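PDB 1COJ: protein (superoxide dismutase) from Aquifex pyrophilus, which converts superoxide radicals into hydrogen peroxide and oxygen, using one iron ion bound in each subunit of a homotetramer. Local coordinates for residues L80-Y84 with V161-H167; L11-L16 with F85-P90; I130-F136 with T154-P158; Y35-Y39 with F73-V78; I42-L46 with L67-E71. The contacts are given in a common frame with arbitrary orientation. Residues are numbered along the deposited sequence.

In the fold
The protein has an N-terminal alpha-hairpin domain and a C-terminal domain with a three-stranded antiparallel sheet. Contact 1 joins them at the iron; contacts 2, 3 and 4 touch it, and contact 5 lies farther out. Contact 2 packs the N-terminal loop on the end of helix 63-86. Contact 4 pairs the hairpin helices next to the iron site; His81 CE1 lies 3.4 Å from Tyr35 CE2. Contact 5 continues this pair, centre to centre about 10 Å from contact 4. From contact 1, centres lie about 12 Å (contact 2), 13 Å (contact 4) and 22 Å (contact 5) away. Contact 3 uses strand 157-163, which carries Asp163; its Pro158 CB meets Leu83 CD1 at 3.9 Å.

Contact 1 of 5, residues L80-Y84 with V161-H167; sequences LHELY and VIDTYEH. With FE (Fe (III) ion), chain B.
This buried contact is the domain junction at the iron site of an Fe/Mn superoxide dismutase. Residues 80-84 belong to helix 63-86 of the alpha-hairpin domain. Residues 161-163 end strand 157-163 of the C-terminal domain, and a loop leads on to His167. The helix and strand axes approach to 8.0 Å at 107°. The CA atoms of Tyr84 and Val161 are 5.5 Å apart. Val161 packs against the helix: CG2 is 4.1 Å from Leu83 CB, and CG1 is 4.4 Å from Leu80 CG. Tyr84 (chi1 t) lays its ring on Asp163, whose CB sits 4.0 Å from the ring centroid in a CH-pi contact. The Tyr84 hydroxyl is hydrogen-bonded to Tyr180 OH. His81 (m), Asp163 (t) and His167 (p) converge on the metal, and His27 of helix 21-47 also binds it. His81 ND1 is hydrogen-bonded to Gly77 O, and His167 ND1 is hydrogen-bonded to Glu166 OE2 of a second subunit. Asp163 OD1 accepts from Tyr165 N at 3.0 Å, an Asx turn. Iron is bound by Asp163 OD2 at 1.9 Å, His167 NE2 at 2.1 Å, His81 NE2 at 2.2 Å and a water at 2.0 Å.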
# COMPACT_ATOMS: atom_id res chain seq x y z
N LEU A 80 15.41 -2.75 -10.99
CA LEU A 80 15.25 -4.13 -10.56
C LEU A 80 15.30 -5.10 -11.74
O LEU A 80 15.91 -6.16 -11.64
CB LEU A 80 13.97 -4.30 -9.75
CG LEU A 80 14.05 -4.14 -8.22
CD1 LEU A 80 15.21 -3.26 -7.78
CD2 LEU A 80 12.73 -3.61 -7.69
N HIS A 81 14.69 -4.72 -12.86
CA HIS A 81 14.71 -5.58 -14.04
C HIS A 81 16.11 -5.68 -14.63
O HIS A 81 16.53 -6.77 -15.05
CB HIS A 81 13.71 -5.11 -15.09
CG HIS A 81 12.31 -5.57 -14.83
ND1 HIS A 81 11.37 -4.84 -14.14
CD2 HIS A 81 11.71 -6.76 -15.10
CE1 HIS A 81 10.27 -5.58 -14.00
NE2 HIS A 81 10.43 -6.75 -14.57
N GLU A 82 16.85 -4.58 -14.62
CA GLU A 82 18.21 -4.61 -15.15
C GLU A 82 19.12 -5.49 -14.30
O GLU A 82 19.98 -6.19 -14.83
CB GLU A 82 18.77 -3.19 -15.26
CG GLU A 82 18.05 -2.38 -16.31
CD GLU A 82 18.67 -1.02 -16.56
OE1 GLU A 82 18.26 -0.38 -17.55
OE2 GLU A 82 19.54 -0.58 -15.78
N LEU A 83 18.89 -5.49 -12.99
CA LEU A 83 19.67 -6.32 -12.07
C LEU A 83 19.29 -7.79 -12.24
O LEU A 83 20.12 -8.69 -12.10
CB LEU A 83 19.42 -5.88 -10.62
CG LEU A 83 19.98 -4.51 -10.20
CD1 LEU A 83 19.37 -4.09 -8.88
CD2 LEU A 83 21.49 -4.57 -10.10
N TYR A 84 18.02 -8.02 -12.56
CA TYR A 84 17.48 -9.36 -12.76
C TYR A 84 18.01 -10.00 -14.05
O TYR A 84 18.65 -11.05 -14.01
CB TYR A 84 15.95 -9.28 -12.77
CG TYR A 84 15.21 -10.54 -13.14
CD1 TYR A 84 15.09 -11.60 -12.25
CD2 TYR A 84 14.57 -10.65 -14.38
CE1 TYR A 84 14.35 -12.73 -12.57
CE2 TYR A 84 13.82 -11.78 -14.71
CZ TYR A 84 13.71 -12.81 -13.79
OH TYR A 84 12.89 -13.89 -14.08
N VAL A 161 18.52 -10.60 -7.14
CA VAL A 161 17.16 -10.09 -7.28
C VAL A 161 16.27 -11.08 -8.03
O VAL A 161 16.56 -11.45 -9.17
CB VAL A 161 17.16 -8.74 -8.04
CG1 VAL A 161 15.76 -8.21 -8.19
CG2 VAL A 161 18.01 -7.72 -7.29
N ILE A 162 15.19 -11.53 -7.39
CA ILE A 162 14.26 -12.47 -8.01
C ILE A 162 12.91 -11.80 -8.22
O ILE A 162 12.29 -11.30 -7.28
CB ILE A 162 14.04 -13.73 -7.13
CG1 ILE A 162 15.38 -14.34 -6.70
CG2 ILE A 162 13.22 -14.77 -7.91
CD1 ILE A 162 15.24 -15.57 -5.82
N ASP A 163 12.47 -11.79 -9.47
CA ASP A 163 11.18 -11.21 -9.84
C ASP A 163 10.09 -12.24 -9.54
O ASP A 163 10.14 -13.36 -10.06
CB ASP A 163 11.17 -10.88 -11.34
CG ASP A 163 9.97 -10.04 -11.75
OD1 ASP A 163 9.11 -9.75 -10.89
OD2 ASP A 163 9.91 -9.64 -12.92
N THR A 164 9.11 -11.88 -8.71
CA THR A 164 8.03 -12.81 -8.41
C THR A 164 6.70 -12.34 -8.99
O THR A 164 5.65 -12.90 -8.68
CB THR A 164 7.89 -13.10 -6.89
OG1 THR A 164 7.57 -11.90 -6.18
CG2 THR A 164 9.18 -13.67 -6.33
N TYR A 165 6.73 -11.30 -9.82
CA TYR A 165 5.52 -10.82 -10.48
C TYR A 165 5.07 -11.97 -11.36
O TYR A 165 5.90 -12.68 -11.93
CB TYR A 165 5.80 -9.61 -11.37
CG TYR A 165 5.64 -8.26 -10.71
CD1 TYR A 165 4.61 -7.41 -11.08
CD2 TYR A 165 6.54 -7.82 -9.73
CE1 TYR A 165 4.47 -6.14 -10.51
CE2 TYR A 165 6.41 -6.55 -9.15
CZ TYR A 165 5.37 -5.71 -9.54
OH TYR A 165 5.25 -4.45 -8.99
N GLU A 166 3.76 -12.11 -11.53
CA GLU A 166 3.22 -13.20 -12.33
C GLU A 166 3.71 -13.24 -13.78
O GLU A 166 3.88 -14.31 -14.35
CB GLU A 166 1.70 -13.19 -12.27
CG GLU A 166 1.20 -13.42 -10.86
CD GLU A 166 -0.31 -13.39 -10.73
OE1 GLU A 166 -0.97 -12.59 -11.42
OE2 GLU A 166 -0.83 -14.18 -9.91
N HIS A 167 3.98 -12.07 -14.36
CA HIS A 167 4.46 -12.03 -15.74
C HIS A 167 5.85 -12.65 -15.91
O HIS A 167 6.24 -13.02 -17.02
CB HIS A 167 4.43 -10.59 -16.30
CG HIS A 167 5.31 -9.63 -15.56
ND1 HIS A 167 4.90 -8.40 -15.11
CD2 HIS A 167 6.63 -9.72 -15.23
CE1 HIS A 167 5.95 -7.79 -14.54
NE2 HIS A 167 7.02 -8.56 -14.59
FE FE B . 9.02 -8.31 -14.05
O HOH W 1 8.36 -7.41 -12.38

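Contact 2 of 5, residues L11-L16 with F85-P90; sequences LKPQNL and FGMLTP
Residues 11-16, in the N-terminal loop before helix 21-47, pack along the C-terminal end of helix 63-86 and the extended chain after it, within the alpha-hairpin domain of the Fe/Mn superoxide dismutase family. The two CA traces are closest at Leu11-Gly86 (5.3 Å) and Leu16-Pro90 (4.2 Å). Leu11 packs on the backbone of Gly86, CG to CA 4.0 Å. The Pro13 ring is a blunt bump between two side chains. Its CD touches Phe85 CD1 at 3.7 Å and its CG meets Leu88 CB at 4.4 Å. Leu16 (m, t) reaches back over the segment 88-90: CD1 is 4.1 Å from Leu88 CD1, and CD2 is 3.6 Å from Pro90 N. At the outer end Pro90 CB fits against Asn15 O at 3.2 Å. Leu88 N is hydrogen-bonded to Phe85 O at 3.1 Å. Phe85 (m) also meets His27, an iron ligand, edge-to-face. The two segments share no hydrogen bonds, so their fit depends on apolar packing by leucine, proline and phenylalanine.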
# COMPACT_ATOMS: atom_id res chain seq x y z
N LEU A 11 21.35 -6.60 -22.23
CA LEU A 11 21.05 -7.35 -21.01
C LEU A 11 20.05 -8.49 -21.23
O LEU A 11 19.84 -9.30 -20.33
CB LEU A 11 20.48 -6.39 -19.96
CG LEU A 11 21.32 -5.98 -18.74
CD1 LEU A 11 22.78 -5.83 -19.09
CD2 LEU A 11 20.75 -4.69 -18.18
N LYS A 12 19.42 -8.53 -22.40
CA LYS A 12 18.42 -9.55 -22.71
C LYS A 12 18.98 -10.98 -22.74
O LYS A 12 19.82 -11.31 -23.58
CB LYS A 12 17.74 -9.24 -24.04
CG LYS A 12 16.51 -10.07 -24.32
CD LYS A 12 15.91 -9.65 -25.64
CE LYS A 12 14.67 -10.45 -25.98
NZ LYS A 12 14.16 -10.05 -27.32
N PRO A 13 18.50 -11.85 -21.84
CA PRO A 13 18.94 -13.25 -21.74
C PRO A 13 18.31 -14.06 -22.87
O PRO A 13 17.24 -13.71 -23.38
CB PRO A 13 18.37 -13.71 -20.39
CG PRO A 13 18.01 -12.43 -19.67
CD PRO A 13 17.53 -11.55 -20.77
N GLN A 14 18.96 -15.16 -23.23
CA GLN A 14 18.46 -16.02 -24.29
C GLN A 14 18.93 -17.45 -24.06
O GLN A 14 20.03 -17.68 -23.56
CB GLN A 14 18.94 -15.53 -25.66
CG GLN A 14 17.85 -15.43 -26.71
CD GLN A 14 16.77 -14.43 -26.35
OE1 GLN A 14 15.78 -14.76 -25.69
NE2 GLN A 14 16.96 -13.18 -26.75
N ASN A 15 18.05 -18.40 -24.38
CA ASN A 15 18.32 -19.82 -24.26
C ASN A 15 18.62 -20.25 -22.83
O ASN A 15 19.47 -21.11 -22.59
CB ASN A 15 19.45 -20.26 -25.20
CG ASN A 15 19.14 -19.95 -26.66
OD1 ASN A 15 17.99 -20.01 -27.09
ND2 ASN A 15 20.17 -19.61 -27.42
N LEU A 16 17.91 -19.66 -21.87
CA LEU A 16 18.11 -20.02 -20.46
C LEU A 16 17.60 -21.43 -20.21
O LEU A 16 16.74 -21.94 -20.92
CB LEU A 16 17.38 -19.03 -19.54
CG LEU A 16 17.79 -17.55 -19.62
CD1 LEU A 16 16.93 -16.72 -18.68
CD2 LEU A 16 19.26 -17.41 -19.27
N PHE A 85 17.75 -9.37 -15.19
CA PHE A 85 18.20 -9.89 -16.48
C PHE A 85 19.73 -9.97 -16.55
O PHE A 85 20.28 -10.96 -17.03
CB PHE A 85 17.69 -9.01 -17.62
CG PHE A 85 16.20 -9.07 -17.81
CD1 PHE A 85 15.55 -10.29 -17.96
CD2 PHE A 85 15.45 -7.89 -17.86
CE1 PHE A 85 14.18 -10.34 -18.15
CE2 PHE A 85 14.07 -7.94 -18.05
CZ PHE A 85 13.43 -9.17 -18.20
N GLY A 86 20.39 -8.95 -16.03
CA GLY A 86 21.84 -8.89 -16.04
C GLY A 86 22.58 -10.00 -15.32
O GLY A 86 23.77 -10.23 -15.58
N MET A 87 21.90 -10.71 -14.44
CA MET A 87 22.56 -11.78 -13.71
C MET A 87 22.16 -13.18 -14.17
O MET A 87 22.42 -14.16 -13.47
CB MET A 87 22.33 -11.63 -12.20
CG MET A 87 20.89 -11.82 -11.75
SD MET A 87 20.72 -11.74 -9.96
CE MET A 87 21.33 -13.33 -9.50
N LEU A 88 21.53 -13.28 -15.34
CA LEU A 88 21.11 -14.57 -15.87
C LEU A 88 21.90 -14.97 -17.12
O LEU A 88 22.04 -14.17 -18.06
CB LEU A 88 19.61 -14.56 -16.19
CG LEU A 88 18.65 -14.45 -15.00
CD1 LEU A 88 17.25 -14.14 -15.48
CD2 LEU A 88 18.68 -15.73 -14.17
N THR A 89 22.46 -16.17 -17.11
CA THR A 89 23.22 -16.72 -18.24
C THR A 89 22.78 -18.16 -18.39
O THR A 89 22.57 -18.85 -17.39
CB THR A 89 24.76 -16.70 -18.00
OG1 THR A 89 25.12 -15.53 -17.26
CG2 THR A 89 25.50 -16.65 -19.27
N PRO A 90 22.65 -18.65 -19.64
CA PRO A 90 22.23 -20.03 -19.88
C PRO A 90 23.06 -21.07 -19.13
O PRO A 90 24.27 -21.18 -19.33
CB PRO A 90 22.34 -20.18 -21.40
CG PRO A 90 23.29 -19.08 -21.81
CD PRO A 90 22.85 -17.95 -20.92

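Contact 3 of 5, residues I130-F136 with T154-P158; sequences ILGLDIF and TGLIP
Strands 128-134 and 157-163 of the C-terminal sheet pair antiparallel near the N-terminal part of 157-163. Leu133 and Ile157 form a hydrogen-bonded pair (Leu133 N to Ile157 O 2.8 Å, Ile157 N to Leu133 O 3.0 Å). Gly132 and Pro158 form the next, non-hydrogen-bonded pair, CA atoms 4.2 Å apart. Leu133 (t, p) and Ile157 (m, t) share one face, CB to CB 4.4 Å, against Ala200 of helix 190-207. On the other face Leu156 (t, p) swings its end back: CD2 is 4.0 Å from Ile130 CG2. A side chain at Gly132 would clash with Leu156. Ile135 (p, t) sets CG2 3.7 Å from Ile157 CD1. Phe136 (m) brings CE2 3.4 Å from Thr154 O. Gly155 has phi 80°, which favours glycine; a CB would clash with Ile135 CG1. Asp134 (t) closes an Asx turn, OD2 to Phe136 N 3.2 Å; OD1 is hydrogen-bonded to Ser137 OG. One water donates to Asp134 OD2 (2.7 Å) and Thr154 O (2.8 Å), linking carboxylate and backbone beyond the Leu133-Ile157 pair.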
# COMPACT_ATOMS: atom_id res chain seq x y z
N ILE A 130 14.83 -10.07 -2.58
CA ILE A 130 16.18 -9.56 -2.75
C ILE A 130 17.16 -9.93 -1.64
O ILE A 130 16.81 -9.93 -0.46
CB ILE A 130 16.16 -8.00 -2.84
CG1 ILE A 130 15.30 -7.55 -4.02
CG2 ILE A 130 17.58 -7.45 -3.00
CD1 ILE A 130 15.13 -6.05 -4.13
N LEU A 131 18.37 -10.32 -2.03
CA LEU A 131 19.44 -10.61 -1.08
C LEU A 131 20.37 -9.42 -1.29
O LEU A 131 20.84 -9.20 -2.42
CB LEU A 131 20.20 -11.90 -1.40
CG LEU A 131 21.46 -12.10 -0.53
CD1 LEU A 131 21.07 -12.34 0.93
CD2 LEU A 131 22.30 -13.25 -1.04
N GLY A 132 20.62 -8.64 -0.25
CA GLY A 132 21.49 -7.50 -0.41
C GLY A 132 22.23 -7.13 0.85
O GLY A 132 22.06 -7.77 1.89
N LEU A 133 23.08 -6.12 0.76
CA LEU A 133 23.84 -5.65 1.90
C LEU A 133 23.18 -4.41 2.49
O LEU A 133 22.97 -3.41 1.79
CB LEU A 133 25.28 -5.31 1.50
CG LEU A 133 26.21 -4.85 2.64
CD1 LEU A 133 26.59 -6.03 3.52
CD2 LEU A 133 27.45 -4.20 2.06
N ASP A 134 22.81 -4.50 3.76
CA ASP A 134 22.19 -3.40 4.47
C ASP A 134 23.33 -2.49 4.93
O ASP A 134 24.10 -2.85 5.82
CB ASP A 134 21.41 -3.96 5.67
CG ASP A 134 20.98 -2.89 6.67
OD1 ASP A 134 20.85 -3.23 7.86
OD2 ASP A 134 20.78 -1.72 6.28
N ILE A 135 23.44 -1.30 4.34
CA ILE A 135 24.52 -0.38 4.68
C ILE A 135 24.50 0.14 6.11
O ILE A 135 25.51 0.62 6.61
CB ILE A 135 24.61 0.83 3.73
CG1 ILE A 135 23.32 1.66 3.80
CG2 ILE A 135 24.87 0.35 2.31
CD1 ILE A 135 23.44 3.02 3.14
N PHE A 136 23.36 0.02 6.78
CA PHE A 136 23.24 0.51 8.15
C PHE A 136 23.77 -0.47 9.19
O PHE A 136 24.21 -0.04 10.27
CB PHE A 136 21.80 0.92 8.46
CG PHE A 136 21.27 1.98 7.53
CD1 PHE A 136 21.80 3.27 7.54
CD2 PHE A 136 20.26 1.68 6.62
CE1 PHE A 136 21.33 4.24 6.66
CE2 PHE A 136 19.78 2.65 5.74
CZ PHE A 136 20.32 3.93 5.76
N THR A 154 15.54 1.19 2.48
CA THR A 154 16.38 2.30 2.06
C THR A 154 17.84 1.89 2.24
O THR A 154 18.17 1.16 3.18
CB THR A 154 16.10 3.55 2.94
OG1 THR A 154 14.78 4.05 2.68
CG2 THR A 154 17.10 4.65 2.66
N GLY A 155 18.70 2.29 1.31
CA GLY A 155 20.12 1.99 1.40
C GLY A 155 20.63 0.62 1.00
O GLY A 155 21.83 0.44 0.79
N LEU A 156 19.73 -0.35 0.85
CA LEU A 156 20.12 -1.71 0.50
C LEU A 156 20.83 -1.82 -0.85
O LEU A 156 20.36 -1.29 -1.86
CB LEU A 156 18.88 -2.62 0.50
CG LEU A 156 19.11 -4.13 0.37
CD1 LEU A 156 19.57 -4.69 1.70
CD2 LEU A 156 17.83 -4.83 -0.05
N ILE A 157 21.99 -2.49 -0.86
CA ILE A 157 22.74 -2.71 -2.10
C ILE A 157 22.38 -4.13 -2.53
O ILE A 157 22.77 -5.10 -1.88
CB ILE A 157 24.26 -2.60 -1.86
CG1 ILE A 157 24.61 -1.23 -1.27
CG2 ILE A 157 25.01 -2.78 -3.18
CD1 ILE A 157 26.05 -1.08 -0.86
N PRO A 158 21.60 -4.27 -3.62
CA PRO A 158 21.15 -5.56 -4.15
C PRO A 158 22.23 -6.44 -4.75
O PRO A 158 23.03 -5.99 -5.57
CB PRO A 158 20.15 -5.15 -5.24
CG PRO A 158 19.84 -3.71 -4.96
CD PRO A 158 21.15 -3.17 -4.48
O HOH W 2 20.12 -0.80 3.85

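Contact 4 of 5, residues Y35-Y39 with F73-V78; sequences YVAKY and FNYMGV
Residues 35-39 of helix 21-47 and 73-78 of helix 63-86 run roughly antiparallel, crossing at -143°. The short axes approach to 8.3 Å. The CA atoms of Tyr35 and Asn74 are 5.0 Å apart. Both segments are regular helix. At Phe73 (t), CE2 reaches Tyr35 CE1 at 3.9 Å; this ring also makes a cation-pi contact with Arg126 of a second subunit. Asn74 (m) points into the interface. Its CB lies 4.2 Å from Tyr39 CB. Tyr75 (t) sets CD1 3.5 Å from Tyr39 CE1; the two rings are oblique, with planes at 33° and centroids 5.2 Å apart. The pair belongs to the alpha-hairpin domain of Fe/Mn superoxide dismutases, and knobs-into-holes packing is seen here: Tyr35 (m) sits among Phe73, Asn74, Gly77 and Val78. Gly77 gives that ring its room. Its CA lies over the Tyr35 ring face, 4.3 Å from the centroid, in a CH-pi contact, and a CB at this position would clash. The ring also meets the iron ligand His81, while Tyr35 OH is hydrogen-bonded to His148 NE2. Val78 (t) completes the hollow, its CG2 3.9 Å from Tyr35 CB and 3.8 Å from Val36 CG2.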
# COMPACT_ATOMS: atom_id res chain seq x y z
N TYR A 35 8.48 0.35 -18.45
CA TYR A 35 8.88 1.11 -17.27
C TYR A 35 9.83 2.23 -17.68
O TYR A 35 9.78 3.32 -17.11
CB TYR A 35 9.54 0.21 -16.23
CG TYR A 35 8.64 -0.87 -15.69
CD1 TYR A 35 7.37 -0.55 -15.19
CD2 TYR A 35 9.03 -2.20 -15.71
CE1 TYR A 35 6.52 -1.55 -14.72
CE2 TYR A 35 8.17 -3.21 -15.24
CZ TYR A 35 6.92 -2.87 -14.74
OH TYR A 35 6.08 -3.85 -14.25
N VAL A 36 10.69 1.95 -18.65
CA VAL A 36 11.64 2.95 -19.13
C VAL A 36 10.88 4.10 -19.79
O VAL A 36 11.12 5.28 -19.49
CB VAL A 36 12.65 2.32 -20.14
CG1 VAL A 36 13.53 3.41 -20.77
CG2 VAL A 36 13.52 1.28 -19.44
N ALA A 37 9.91 3.75 -20.64
CA ALA A 37 9.11 4.74 -21.34
C ALA A 37 8.32 5.63 -20.37
O ALA A 37 8.29 6.85 -20.52
CB ALA A 37 8.16 4.06 -22.31
N LYS A 38 7.67 5.02 -19.39
CA LYS A 38 6.89 5.77 -18.42
C LYS A 38 7.74 6.64 -17.50
O LYS A 38 7.33 7.76 -17.15
CB LYS A 38 5.97 4.84 -17.63
CG LYS A 38 4.70 4.50 -18.37
CD LYS A 38 3.89 5.75 -18.66
CE LYS A 38 2.66 5.43 -19.46
NZ LYS A 38 1.79 6.63 -19.56
N TYR A 39 8.91 6.15 -17.14
CA TYR A 39 9.82 6.92 -16.29
C TYR A 39 10.18 8.20 -17.04
O TYR A 39 10.17 9.29 -16.47
CB TYR A 39 11.09 6.12 -15.98
CG TYR A 39 12.16 6.91 -15.27
CD1 TYR A 39 12.15 7.06 -13.88
CD2 TYR A 39 13.18 7.54 -15.99
CE1 TYR A 39 13.13 7.81 -13.23
CE2 TYR A 39 14.15 8.29 -15.35
CZ TYR A 39 14.12 8.43 -13.98
OH TYR A 39 15.09 9.19 -13.35
N PHE A 73 7.83 3.89 -8.62
CA PHE A 73 7.32 2.64 -9.19
C PHE A 73 8.06 2.29 -10.48
O PHE A 73 8.58 1.18 -10.63
CB PHE A 73 5.82 2.75 -9.48
CG PHE A 73 5.21 1.48 -10.00
CD1 PHE A 73 4.92 0.42 -9.14
CD2 PHE A 73 4.95 1.32 -11.36
CE1 PHE A 73 4.38 -0.77 -9.62
CE2 PHE A 73 4.42 0.14 -11.86
CZ PHE A 73 4.14 -0.92 -10.99
N ASN A 74 8.13 3.25 -11.39
CA ASN A 74 8.78 3.04 -12.67
C ASN A 74 10.30 2.96 -12.62
O ASN A 74 10.89 2.09 -13.27
CB ASN A 74 8.29 4.07 -13.69
CG ASN A 74 6.82 3.88 -14.05
OD1 ASN A 74 5.94 4.60 -13.57
ND2 ASN A 74 6.54 2.89 -14.87
N TYR A 75 10.93 3.80 -11.81
CA TYR A 75 12.38 3.77 -11.72
C TYR A 75 12.84 2.45 -11.12
O TYR A 75 13.81 1.86 -11.60
CB TYR A 75 12.92 4.94 -10.90
CG TYR A 75 14.43 5.06 -10.94
CD1 TYR A 75 15.11 5.19 -12.15
CD2 TYR A 75 15.17 5.02 -9.76
CE1 TYR A 75 16.51 5.27 -12.19
CE2 TYR A 75 16.56 5.10 -9.79
CZ TYR A 75 17.22 5.23 -11.00
OH TYR A 75 18.60 5.30 -11.03
N MET A 76 12.15 1.99 -10.08
CA MET A 76 12.50 0.71 -9.47
C MET A 76 12.21 -0.41 -10.46
O MET A 76 12.94 -1.40 -10.51
CB MET A 76 11.75 0.50 -8.16
CG MET A 76 12.32 1.29 -6.99
SD MET A 76 13.98 0.75 -6.52
CE MET A 76 15.02 1.89 -7.46
N GLY A 77 11.16 -0.24 -11.25
CA GLY A 77 10.82 -1.22 -12.26
C GLY A 77 11.99 -1.36 -13.22
O GLY A 77 12.37 -2.47 -13.57
N VAL A 78 12.58 -0.24 -13.61
CA VAL A 78 13.74 -0.27 -14.51
C VAL A 78 14.95 -0.94 -13.84
O VAL A 78 15.45 -1.97 -14.32
CB VAL A 78 14.15 1.18 -14.95
CG1 VAL A 78 15.45 1.16 -15.75
CG2 VAL A 78 13.04 1.83 -15.76

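Contact 5 of 5, residues I42-L46 with L67-E71; sequences IQEKL and LKVEE
Residues 42-46 and 67-71 are helical and run close to antiparallel, at 153° with axes 10.2 Å apart at closest. The CA atoms of Ile42 and Leu67 are 6.1 Å apart. Ile42 (m, t) points across: CG2 lies 3.6 Å from Leu67 O and 4.1 Å from Leu67 CD2, while CD1 is 3.8 Å from Glu70 CB. Gln43 starts away from the partner, but its end bends back toward Glu71. Lys45 packs only its near part here: CB is 3.9 Å from Leu67 CD2, and NZ leads away to a salt bridge with Glu41. Leu46 sets CD1 3.7 Å from Leu67 CB, and CD2 4.0 Å from Lys68 CD. Lys68 NZ forms a salt bridge with Glu71 OE1 at 2.9 Å. Glu70 leads away from 42-46 to a salt bridge with Arg126 of a second subunit. Tyr61 of a fourth subunit covers Ile42, Lys45 and Leu67. An apolar seam joins the helices far from the iron, in the helical hairpin of the Fe/Mn superoxide dismutase N-terminal domain.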
# COMPACT_ATOMS: atom_id res chain seq x y z
N ILE A 42 7.34 10.74 -17.01
CA ILE A 42 7.29 11.36 -15.69
C ILE A 42 8.37 12.43 -15.56
O ILE A 42 8.09 13.53 -15.06
CB ILE A 42 7.41 10.28 -14.59
CG1 ILE A 42 6.14 9.43 -14.57
CG2 ILE A 42 7.69 10.91 -13.23
CD1 ILE A 42 6.22 8.19 -13.69
N GLN A 43 9.56 12.16 -16.08
CA GLN A 43 10.66 13.12 -16.02
C GLN A 43 10.33 14.40 -16.77
O GLN A 43 10.61 15.50 -16.29
CB GLN A 43 11.98 12.53 -16.55
CG GLN A 43 12.57 11.42 -15.68
CD GLN A 43 12.60 11.78 -14.20
OE1 GLN A 43 12.00 11.10 -13.37
NE2 GLN A 43 13.26 12.87 -13.87
N GLU A 44 9.70 14.26 -17.94
CA GLU A 44 9.31 15.41 -18.74
C GLU A 44 8.28 16.26 -18.02
O GLU A 44 8.40 17.49 -17.97
CB GLU A 44 8.74 14.95 -20.08
CG GLU A 44 9.71 14.21 -20.97
CD GLU A 44 9.06 13.77 -22.27
OE1 GLU A 44 7.92 13.25 -22.21
OE2 GLU A 44 9.67 13.97 -23.35
N LYS A 45 7.27 15.61 -17.45
CA LYS A 45 6.21 16.31 -16.74
C LYS A 45 6.69 16.94 -15.45
O LYS A 45 6.23 18.01 -15.07
CB LYS A 45 5.02 15.37 -16.51
CG LYS A 45 4.31 15.05 -17.81
CD LYS A 45 3.17 14.08 -17.65
CE LYS A 45 2.44 13.92 -18.98
NZ LYS A 45 1.34 12.94 -18.93
N LEU A 46 7.64 16.28 -14.80
CA LEU A 46 8.22 16.78 -13.56
C LEU A 46 9.06 18.04 -13.86
O LEU A 46 9.17 18.93 -13.02
CB LEU A 46 9.08 15.68 -12.95
CG LEU A 46 8.96 15.32 -11.46
CD1 LEU A 46 7.60 15.65 -10.88
CD2 LEU A 46 9.28 13.84 -11.30
N LEU A 67 3.12 12.30 -9.55
CA LEU A 67 4.29 12.09 -10.40
C LEU A 67 5.44 11.48 -9.58
O LEU A 67 6.12 10.57 -10.04
CB LEU A 67 4.73 13.40 -11.05
CG LEU A 67 3.90 13.89 -12.23
CD1 LEU A 67 4.13 15.37 -12.51
CD2 LEU A 67 4.24 13.05 -13.46
N LYS A 68 5.64 11.99 -8.37
CA LYS A 68 6.70 11.48 -7.51
C LYS A 68 6.41 10.06 -7.04
O LYS A 68 7.33 9.25 -6.88
CB LYS A 68 6.91 12.41 -6.32
CG LYS A 68 7.45 13.79 -6.68
CD LYS A 68 8.84 13.72 -7.30
CE LYS A 68 9.87 13.19 -6.32
NZ LYS A 68 11.25 13.20 -6.88
N VAL A 69 5.13 9.75 -6.81
CA VAL A 69 4.73 8.42 -6.38
C VAL A 69 5.07 7.41 -7.47
O VAL A 69 5.80 6.45 -7.23
CB VAL A 69 3.21 8.35 -6.08
CG1 VAL A 69 2.78 6.90 -5.86
CG2 VAL A 69 2.86 9.17 -4.84
N GLU A 70 4.60 7.66 -8.69
CA GLU A 70 4.87 6.74 -9.78
C GLU A 70 6.31 6.76 -10.26
O GLU A 70 6.77 5.82 -10.92
CB GLU A 70 3.88 6.95 -10.94
CG GLU A 70 2.40 6.95 -10.52
CD GLU A 70 1.92 5.65 -9.87
OE1 GLU A 70 0.73 5.58 -9.52
OE2 GLU A 70 2.71 4.70 -9.70
N GLU A 71 7.05 7.81 -9.92
CA GLU A 71 8.44 7.88 -10.31
C GLU A 71 9.18 6.72 -9.64
O GLU A 71 10.03 6.08 -10.26
CB GLU A 71 9.08 9.20 -9.89
CG GLU A 71 10.54 9.34 -10.34
CD GLU A 71 11.17 10.63 -9.85
OE1 GLU A 71 10.91 11.02 -8.69
OE2 GLU A 71 11.94 11.25 -10.62